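Side-chain contacts in deoxyhypusine synthase, putative (Entamoeba histolytica, PDB 7L9R), which probably catalyses the NAD-dependent transfer of an aminobutyl group from spermidine to a lysine of the eIF5A precursor, the first step of hypusine formation: residues L65-Q68 and E72-K75; R103-Y108 and L332-I337; T229-L234 and V240-D245. All coordinates share one frame; numbering follows the deposited sequence. Where two conformers were deposited one is given.

In the fold
Contacts 2 and 3 are buried and apolar, whereas contact 1 is a thin surface touch between an aromatic edge and a carboxylate. No two of them use the same elements. Contact 2 joins helices 102-111 and 330-339, distant in sequence, near the middle of the chain. Contact 1 spans the short link between helices 51-66 and 71-76, and contact 3 folds the loop after helix 226-237 back onto that helix. Contact 3 is nested in the chain between the two halves of contact 2, yet their centres are about 33 Å apart, on opposite sides of the chain's centre. Contacts 2 and 3 both border other subunits; no other chain of the assembly touches contact 1's segments.

Contact 1 of 3, residues L65-Q68 and E72-K75; sequences LTWQ and EEKK
Trp67 brings the benzo edge of its indole, at CZ2, against the carboxylate end of Glu73. Both oxygens come about equally near to this one carbon: CZ2 of Trp67 is 3.7 Å from Glu73 OE1 and 3.8 Å from Glu73 OE2. They differ in direction, since OE2 lies at the indole edge in the plane of the ring, while OE1 approaches at a slant. Carboxylate and indole planes stand 83° apart, so the two flat groups meet nearly perpendicular and do not stack. An aromatic C-H edge carries slight positive charge, and a weak electrostatic attraction to the carboxylate is therefore plausible, but no hydrogen bond or salt bridge links the segments.

Two torsions explain the reach. With CG of Trp67 anti to its own backbone N (chi1 -179°), the indole extends from the chain so that its far rim approaches helix 71-76. Glu73 adds an extended chain beyond CG, which carries its carboxylate across a gap where the nearest CA atoms, those of Gln68 and Glu73, are still 9.3 Å apart. The carboxylate is steadied from its own side, because OE1 also accepts a hydrogen bond from the backbone N of Ser70, three residues earlier and just before helix 71-76. That bond is one half of the capping-box pattern and should limit rotation of the group. Gln68 contributes chiefly by its backbone, its O lying 4.3 Å from Glu73 OE1. The segments bury only 94 Å² together.

Trp67 is the first residue to leave the helical path of helix 51-66, so the contact spans the corner between that helix and helix 71-76. At this corner the indole also touches Val261, just ahead of strand 262-268, and Gln68 rests on Phe348 of the C-terminal tail.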
loop_
_atom_site.group_PDB
_atom_site.type_symbol
_atom_site.label_atom_id
_atom_site.label_comp_id
_atom_site.label_asym_id
_atom_site.label_seq_id
_atom_site.Cartn_x
_atom_site.Cartn_y
_atom_site.Cartn_z
ATOM N N LEU B 65 -25.749 -13.302 14.699
ATOM C CA LEU B 65 -27.071 -12.894 15.159
ATOM C C LEU B 65 -27.954 -14.086 15.510
ATOM O O LEU B 65 -28.768 -13.993 16.435
ATOM C CB LEU B 65 -27.745 -12.030 14.091
ATOM C CG LEU B 65 -27.009 -10.733 13.739
ATOM C CD1 LEU B 65 -27.570 -10.103 12.478
ATOM C CD2 LEU B 65 -27.076 -9.751 14.897
ATOM N N THR B 66 -27.806 -15.208 14.802
ATOM C CA THR B 66 -28.691 -16.358 14.970
ATOM C C THR B 66 -28.110 -17.459 15.846
ATOM O O THR B 66 -28.788 -18.469 16.065
ATOM C CB THR B 66 -29.055 -16.959 13.607
ATOM O OG1 THR B 66 -27.875 -17.481 12.984
ATOM C CG2 THR B 66 -29.674 -15.910 12.705
ATOM N N TRP B 67 -26.880 -17.310 16.336
ATOM C CA TRP B 67 -26.248 -18.394 17.078
ATOM C C TRP B 67 -27.048 -18.749 18.329
ATOM O O TRP B 67 -27.510 -17.872 19.063
ATOM C CB TRP B 67 -24.819 -18.021 17.474
ATOM C CG TRP B 67 -24.123 -19.129 18.220
ATOM C CD1 TRP B 67 -23.346 -20.110 17.681
ATOM C CD2 TRP B 67 -24.166 -19.385 19.633
ATOM N NE1 TRP B 67 -22.892 -20.952 18.665
ATOM C CE2 TRP B 67 -23.381 -20.530 19.873
ATOM C CE3 TRP B 67 -24.786 -18.753 20.716
ATOM C CZ2 TRP B 67 -23.197 -21.057 21.151
ATOM C CZ3 TRP B 67 -24.602 -19.280 21.985
ATOM C CH2 TRP B 67 -23.816 -20.421 22.191
ATOM N N GLN B 68 -27.178 -20.047 18.580
ATOM C CA GLN B 68 -27.845 -20.590 19.754
ATOM C C GLN B 68 -27.004 -21.727 20.309
ATOM O O GLN B 68 -26.295 -22.401 19.552
ATOM C CB GLN B 68 -29.249 -21.122 19.430
ATOM C CG GLN B 68 -30.258 -20.087 18.971
ATOM C CD GLN B 68 -31.629 -20.707 18.729
ATOM O OE1 GLN B 68 -32.009 -21.675 19.392
ATOM N NE2 GLN B 68 -32.372 -20.154 17.779
ATOM N N GLU B 72 -25.969 -30.145 23.533
ATOM C CA GLU B 72 -24.823 -30.551 24.343
ATOM C C GLU B 72 -24.246 -29.366 25.109
ATOM O O GLU B 72 -23.788 -29.519 26.248
ATOM C CB GLU B 72 -23.754 -31.196 23.460
ATOM N N GLU B 73 -24.263 -28.177 24.499
ATOM C CA GLU B 73 -23.752 -26.985 25.171
ATOM C C GLU B 73 -24.677 -26.542 26.296
ATOM O O GLU B 73 -24.208 -26.090 27.349
ATOM C CB GLU B 73 -23.560 -25.851 24.165
ATOM C CG GLU B 73 -22.299 -25.956 23.330
ATOM C CD GLU B 73 -22.232 -24.889 22.262
ATOM O OE1 GLU B 73 -23.216 -24.758 21.503
ATOM O OE2 GLU B 73 -21.214 -24.164 22.199
ATOM N N LYS B 74 -25.994 -26.665 26.097
ATOM C CA LYS B 74 -26.928 -26.268 27.145
ATOM C C LYS B 74 -26.725 -27.100 28.401
ATOM O O LYS B 74 -26.911 -26.599 29.517
ATOM C CB LYS B 74 -28.372 -26.409 26.658
ATOM C CG LYS B 74 -28.759 -25.519 25.494
ATOM C CD LYS B 74 -30.148 -25.885 24.995
ATOM C CE LYS B 74 -30.560 -25.050 23.798
ATOM N NZ LYS B 74 -31.884 -25.480 23.259
ATOM N N LYS B 75 -26.319 -28.365 28.243
ATOM C CA LYS B 75 -26.078 -29.217 29.402
ATOM C C LYS B 75 -24.886 -28.731 30.216
ATOM O O LYS B 75 -24.841 -28.946 31.432
ATOM C CB LYS B 75 -25.863 -30.664 28.955
#

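Contact 2 of 3, residues R103-Y108 and L332-I337; sequences RDTFRY and LVFPLI
Phe106 and Phe334 meet ring to ring, and this apolar pair is the closest atom contact between the two segments. CE2 of Phe334 lies 3.9 Å from CE1 of Phe106, at the edge of the Phe106 ring and in its plane. The two rings are not parallel. The same CE2 of Phe334 also receives the methyl CG2 of Thr105, at 4.2 Å. In Thr105 that methyl is anti to the backbone N and turned to the ring, while OG1, on the other branch, skims CG of Pro335 at 4.5 Å.

Hydrogen bonds across the contact are absent, and the charged side chains of helix 102-111 are paired away from this interface. Arg103 NH1 makes a salt bridge to Asp104 OD1 (3.2 Å), with OD1 26° out of the guanidinium plane. Asp104 OD2 accepts a bond from Gly28 N of the second subunit.

The helix segments run roughly alongside, 28° apart with axes 10.9 Å from each other. Helix 102-111 comes after strand 87-93, on whose Phe93 the Phe106 ring stacks, and the short helix 95-99; helix 330-339, kinked at Pro335, follows strand 322-327, outermost within this chain. Strands 87-93 and 322-327 belong to one parallel sheet, of order 3-2-1-4-5-6, Rossmann-like, and Ile337 packs on helix 51-66.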
loop_
_atom_site.group_PDB
_atom_site.type_symbol
_atom_site.label_atom_id
_atom_site.label_comp_id
_atom_site.label_asym_id
_atom_site.label_seq_id
_atom_site.Cartn_x
_atom_site.Cartn_y
_atom_site.Cartn_z
ATOM N N ARG B 103 -21.867 6.942 10.234
ATOM C CA ARG B 103 -22.307 7.366 11.559
ATOM C C ARG B 103 -23.777 7.039 11.792
ATOM O O ARG B 103 -24.160 6.581 12.874
ATOM C CB ARG B 103 -22.061 8.865 11.717
ATOM C CG ARG B 103 -22.460 9.434 13.052
ATOM C CD ARG B 103 -23.769 10.153 12.959
ATOM N NE ARG B 103 -24.011 10.979 14.130
ATOM C CZ ARG B 103 -24.921 11.940 14.180
ATOM N NH1 ARG B 103 -25.695 12.212 13.140
ATOM N NH2 ARG B 103 -25.054 12.648 15.297
ATOM N N ASP B 104 -24.611 7.246 10.778
ATOM C CA ASP B 104 -26.037 7.013 10.948
ATOM C C ASP B 104 -26.385 5.537 10.833
ATOM O O ASP B 104 -27.333 5.072 11.483
ATOM C CB ASP B 104 -26.785 7.881 9.947
ATOM C CG ASP B 104 -26.331 9.334 10.029
ATOM O OD1 ASP B 104 -26.530 9.960 11.095
ATOM O OD2 ASP B 104 -25.744 9.841 9.053
ATOM N N THR B 105 -25.595 4.774 10.076
ATOM C CA THR B 105 -25.691 3.321 10.144
ATOM C C THR B 105 -25.370 2.824 11.550
ATOM O O THR B 105 -26.105 1.999 12.109
ATOM C CB THR B 105 -24.754 2.689 9.106
ATOM O OG1 THR B 105 -25.074 3.198 7.806
ATOM C CG2 THR B 105 -24.889 1.174 9.097
ATOM N N PHE B 106 -24.285 3.347 12.155
ATOM C CA PHE B 106 -23.913 2.942 13.512
ATOM C C PHE B 106 -25.001 3.315 14.510
ATOM O O PHE B 106 -25.308 2.540 15.426
ATOM C CB PHE B 106 -22.576 3.577 13.927
ATOM C CG PHE B 106 -21.408 3.211 13.033
ATOM C CD1 PHE B 106 -21.391 2.014 12.323
ATOM C CD2 PHE B 106 -20.329 4.077 12.895
ATOM C CE1 PHE B 106 -20.312 1.686 11.491
ATOM C CE2 PHE B 106 -19.243 3.762 12.058
ATOM C CZ PHE B 106 -19.234 2.564 11.357
ATOM N N ARG B 107 -25.587 4.506 14.364
ATOM C CA ARG B 107 -26.690 4.895 15.237
ATOM C C ARG B 107 -27.818 3.870 15.167
ATOM O O ARG B 107 -28.340 3.433 16.198
ATOM C CB ARG B 107 -27.189 6.292 14.855
ATOM C CG ARG B 107 -28.304 6.860 15.750
ATOM C CD ARG B 107 -29.697 6.471 15.260
ATOM N NE ARG B 107 -29.863 6.701 13.830
ATOM C CZ ARG B 107 -30.827 6.163 13.091
ATOM N NH1 ARG B 107 -31.731 5.352 13.614
ATOM N NH2 ARG B 107 -30.882 6.441 11.791
ATOM N N TYR B 108 -28.200 3.478 13.950
ATOM C CA TYR B 108 -29.239 2.469 13.770
ATOM C C TYR B 108 -28.878 1.164 14.477
ATOM O O TYR B 108 -29.710 0.580 15.183
ATOM C CB TYR B 108 -29.474 2.246 12.271
ATOM C CG TYR B 108 -30.331 1.047 11.931
ATOM C CD1 TYR B 108 -31.722 1.146 11.889
ATOM C CD2 TYR B 108 -29.748 -0.180 11.629
ATOM C CE1 TYR B 108 -32.510 0.042 11.573
ATOM C CE2 TYR B 108 -30.513 -1.278 11.314
ATOM C CZ TYR B 108 -31.894 -1.164 11.285
ATOM O OH TYR B 108 -32.648 -2.266 10.965
ATOM N N LEU B 332 -18.789 2.149 1.656
ATOM C CA LEU B 332 -19.472 1.687 0.457
ATOM C C LEU B 332 -20.071 0.295 0.636
ATOM O O LEU B 332 -21.236 0.072 0.294
ATOM C CB LEU B 332 -18.503 1.693 -0.731
ATOM N N VAL B 333 -19.296 -0.644 1.178
ATOM C CA VAL B 333 -19.759 -2.026 1.266
ATOM C C VAL B 333 -20.516 -2.314 2.560
ATOM O O VAL B 333 -21.421 -3.156 2.563
ATOM C CB VAL B 333 -18.590 -3.010 1.104
ATOM C CG1 VAL B 333 -17.937 -2.834 -0.255
ATOM C CG2 VAL B 333 -17.586 -2.833 2.227
ATOM N N PHE B 334 -20.182 -1.645 3.663
ATOM C CA PHE B 334 -20.841 -1.991 4.919
ATOM C C PHE B 334 -22.340 -1.709 4.909
ATOM O O PHE B 334 -23.093 -2.555 5.424
ATOM C CB PHE B 334 -20.166 -1.300 6.113
ATOM C CG PHE B 334 -20.635 -1.822 7.448
ATOM C CD1 PHE B 334 -20.470 -3.164 7.778
ATOM C CD2 PHE B 334 -21.254 -0.982 8.362
ATOM C CE1 PHE B 334 -20.918 -3.657 8.999
ATOM C CE2 PHE B 334 -21.699 -1.465 9.580
ATOM C CZ PHE B 334 -21.531 -2.805 9.902
ATOM N N PRO B 335 -22.842 -0.583 4.373
ATOM C CA PRO B 335 -24.309 -0.437 4.300
ATOM C C PRO B 335 -24.955 -1.539 3.485
ATOM O O PRO B 335 -26.042 -2.018 3.835
ATOM C CB PRO B 335 -24.496 0.943 3.655
ATOM C CG PRO B 335 -23.243 1.687 3.983
ATOM C CD PRO B 335 -22.157 0.635 3.897
ATOM N N LEU B 336 -24.282 -1.988 2.423
ATOM C CA LEU B 336 -24.784 -3.121 1.657
ATOM C C LEU B 336 -24.830 -4.377 2.516
ATOM O O LEU B 336 -25.795 -5.150 2.451
ATOM C CB LEU B 336 -23.909 -3.341 0.423
ATOM C CG LEU B 336 -23.680 -2.124 -0.489
ATOM C CD1 LEU B 336 -22.949 -2.532 -1.780
ATOM C CD2 LEU B 336 -24.974 -1.354 -0.802
ATOM N N ILE B 337 -23.790 -4.601 3.325
ATOM C CA ILE B 337 -23.762 -5.771 4.196
ATOM C C ILE B 337 -24.850 -5.675 5.258
ATOM O O ILE B 337 -25.519 -6.666 5.572
ATOM C CB ILE B 337 -22.359 -5.937 4.817
ATOM C CG1 ILE B 337 -21.360 -6.398 3.751
ATOM C CG2 ILE B 337 -22.385 -6.906 5.992
ATOM C CD1 ILE B 337 -19.906 -6.387 4.215
#

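Contact 3 of 3, residues T229-L234 and V240-D245; sequences TCITEL and VRLMVD
Val240 has the largest buried share of any residue here, using both methyls against helix 226-237. CG2 rests 3.6 Å from Leu234 CB and 3.5 Å from the backbone O of Ile231, while CG1 is 3.9 Å from Ile231 CG2. The two beta-branched side chains cross at about a right angle. A chi1 of 161° swings CG1 away from the Val240 nitrogen, turning it to the Ile231 methyl and CG2 to Leu234 CB and the Ile231 carbonyl. Farther along, Ile231 CD1 meets Leu242 CD2 at 4.2 Å, so Ile231 touches both loop residues with separate branches.

Polar bonding holds the loop from outside this apolar seam, as none crosses between the segments. Val240 N is bound by Asn235 OD1, and Val240 O accepts a bond from Arg251 of the third subunit. Asp245 OD1 caps Val247 N and also accepts Val244 N of that subunit; the reciprocal bond is present too, which ties the two copies together here.

The loop after helix 226-237 folds back onto that helix, burying 194 Å² between the two segments. Leu234 also leans on helix 160-179, Val244 on helix 189-200, and the loop leads directly into helix 247-258.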
loop_
_atom_site.group_PDB
_atom_site.type_symbol
_atom_site.label_atom_id
_atom_site.label_comp_id
_atom_site.label_asym_id
_atom_site.label_seq_id
_atom_site.Cartn_x
_atom_site.Cartn_y
_atom_site.Cartn_z
ATOM N N THR B 229 -7.787 18.222 23.484
ATOM C CA THR B 229 -7.533 19.634 23.208
ATOM C C THR B 229 -8.321 20.535 24.152
ATOM O O THR B 229 -7.786 21.523 24.670
ATOM C CB THR B 229 -7.891 19.960 21.757
ATOM O OG1 THR B 229 -7.171 19.090 20.875
ATOM C CG2 THR B 229 -7.558 21.417 21.430
ATOM N N CYS B 230 -9.592 20.200 24.400
ATOM C CA CYS B 230 -10.405 21.001 25.310
ATOM C C CYS B 230 -9.882 20.933 26.735
ATOM O O CYS B 230 -9.963 21.920 27.476
ATOM C CB CYS B 230 -11.861 20.542 25.257
ATOM S SG CYS B 230 -12.636 20.848 23.670
ATOM N N ILE B 231 -9.355 19.778 27.147
ATOM C CA ILE B 231 -8.716 19.690 28.455
ATOM C C ILE B 231 -7.522 20.631 28.518
ATOM O O ILE B 231 -7.339 21.362 29.497
ATOM C CB ILE B 231 -8.305 18.238 28.756
ATOM C CG1 ILE B 231 -9.533 17.378 29.038
ATOM C CG2 ILE B 231 -7.305 18.189 29.915
ATOM C CD1 ILE B 231 -9.214 15.911 29.178
ATOM N N THR B 232 -6.708 20.642 27.458
ATOM C CA THR B 232 -5.503 21.465 27.434
ATOM C C THR B 232 -5.851 22.947 27.513
ATOM O O THR B 232 -5.245 23.700 28.284
ATOM C CB THR B 232 -4.709 21.174 26.161
ATOM O OG1 THR B 232 -4.239 19.819 26.181
ATOM C CG2 THR B 232 -3.525 22.120 26.041
ATOM N N GLU B 233 -6.844 23.379 26.729
ATOM C CA GLU B 233 -7.231 24.786 26.727
ATOM C C GLU B 233 -7.864 25.194 28.050
ATOM O O GLU B 233 -7.561 26.269 28.582
ATOM C CB GLU B 233 -8.175 25.060 25.558
ATOM C CG GLU B 233 -7.513 24.862 24.208
ATOM C CD GLU B 233 -8.473 25.017 23.050
ATOM O OE1 GLU B 233 -9.687 25.201 23.293
ATOM O OE2 GLU B 233 -8.009 24.963 21.893
ATOM N N LEU B 234 -8.727 24.340 28.609
ATOM C CA LEU B 234 -9.322 24.644 29.908
ATOM C C LEU B 234 -8.263 24.776 30.988
ATOM O O LEU B 234 -8.383 25.618 31.885
ATOM C CB LEU B 234 -10.327 23.567 30.302
ATOM C CG LEU B 234 -11.759 23.773 29.847
ATOM C CD1 LEU B 234 -12.584 22.557 30.214
ATOM C CD2 LEU B 234 -12.297 25.014 30.533
ATOM N N VAL B 240 -7.196 21.977 35.384
ATOM C CA VAL B 240 -8.128 20.891 35.105
ATOM C C VAL B 240 -7.817 19.748 36.061
ATOM O O VAL B 240 -6.702 19.213 36.064
ATOM C CB VAL B 240 -8.040 20.438 33.640
ATOM C CG1 VAL B 240 -8.638 19.047 33.469
ATOM C CG2 VAL B 240 -8.765 21.425 32.739
ATOM N N ARG B 241 -8.809 19.362 36.858
ATOM C CA ARG B 241 -8.665 18.301 37.843
ATOM C C ARG B 241 -9.234 16.968 37.376
ATOM O O ARG B 241 -9.141 15.979 38.110
ATOM C CB ARG B 241 -9.312 18.737 39.159
ATOM C CG ARG B 241 -8.666 19.992 39.727
ATOM C CD ARG B 241 -9.398 20.511 40.942
ATOM N NE ARG B 241 -10.476 21.419 40.574
ATOM C CZ ARG B 241 -11.754 21.076 40.495
ATOM N NH1 ARG B 241 -12.151 19.837 40.730
ATOM N NH2 ARG B 241 -12.656 22.000 40.172
ATOM N N LEU B 242 -9.837 16.923 36.192
ATOM C CA LEU B 242 -10.315 15.666 35.639
ATOM C C LEU B 242 -9.157 14.694 35.455
ATOM O O LEU B 242 -8.072 15.068 34.999
ATOM C CB LEU B 242 -11.017 15.914 34.304
ATOM C CG LEU B 242 -11.544 14.696 33.548
ATOM C CD1 LEU B 242 -12.672 14.023 34.313
ATOM C CD2 LEU B 242 -12.005 15.102 32.153
ATOM N N MET B 243 -9.390 13.437 35.819
ATOM C CA MET B 243 -8.435 12.360 35.618
ATOM C C MET B 243 -9.100 11.263 34.797
ATOM O O MET B 243 -10.306 11.025 34.914
ATOM C CB MET B 243 -7.946 11.828 36.959
ATOM C CG MET B 243 -7.228 12.892 37.761
ATOM S SD MET B 243 -6.649 12.373 39.383
ATOM C CE MET B 243 -8.051 11.426 39.959
ATOM N N VAL B 244 -8.315 10.600 33.951
ATOM C CA VAL B 244 -8.835 9.577 33.049
ATOM C C VAL B 244 -8.043 8.297 33.269
ATOM O O VAL B 244 -6.846 8.239 32.959
ATOM C CB VAL B 244 -8.777 10.006 31.576
ATOM C CG1 VAL B 244 -9.191 8.854 30.673
ATOM C CG2 VAL B 244 -9.684 11.205 31.325
ATOM N N ASP B 245 -8.705 7.279 33.815
ATOM C CA ASP B 245 -8.094 5.979 34.040
ATOM C C ASP B 245 -8.395 5.041 32.879
ATOM O O ASP B 245 -9.518 5.001 32.368
ATOM C CB ASP B 245 -8.588 5.344 35.336
ATOM C CG ASP B 245 -8.139 3.899 35.476
ATOM O OD1 ASP B 245 -6.934 3.625 35.270
ATOM O OD2 ASP B 245 -8.991 3.031 35.762
#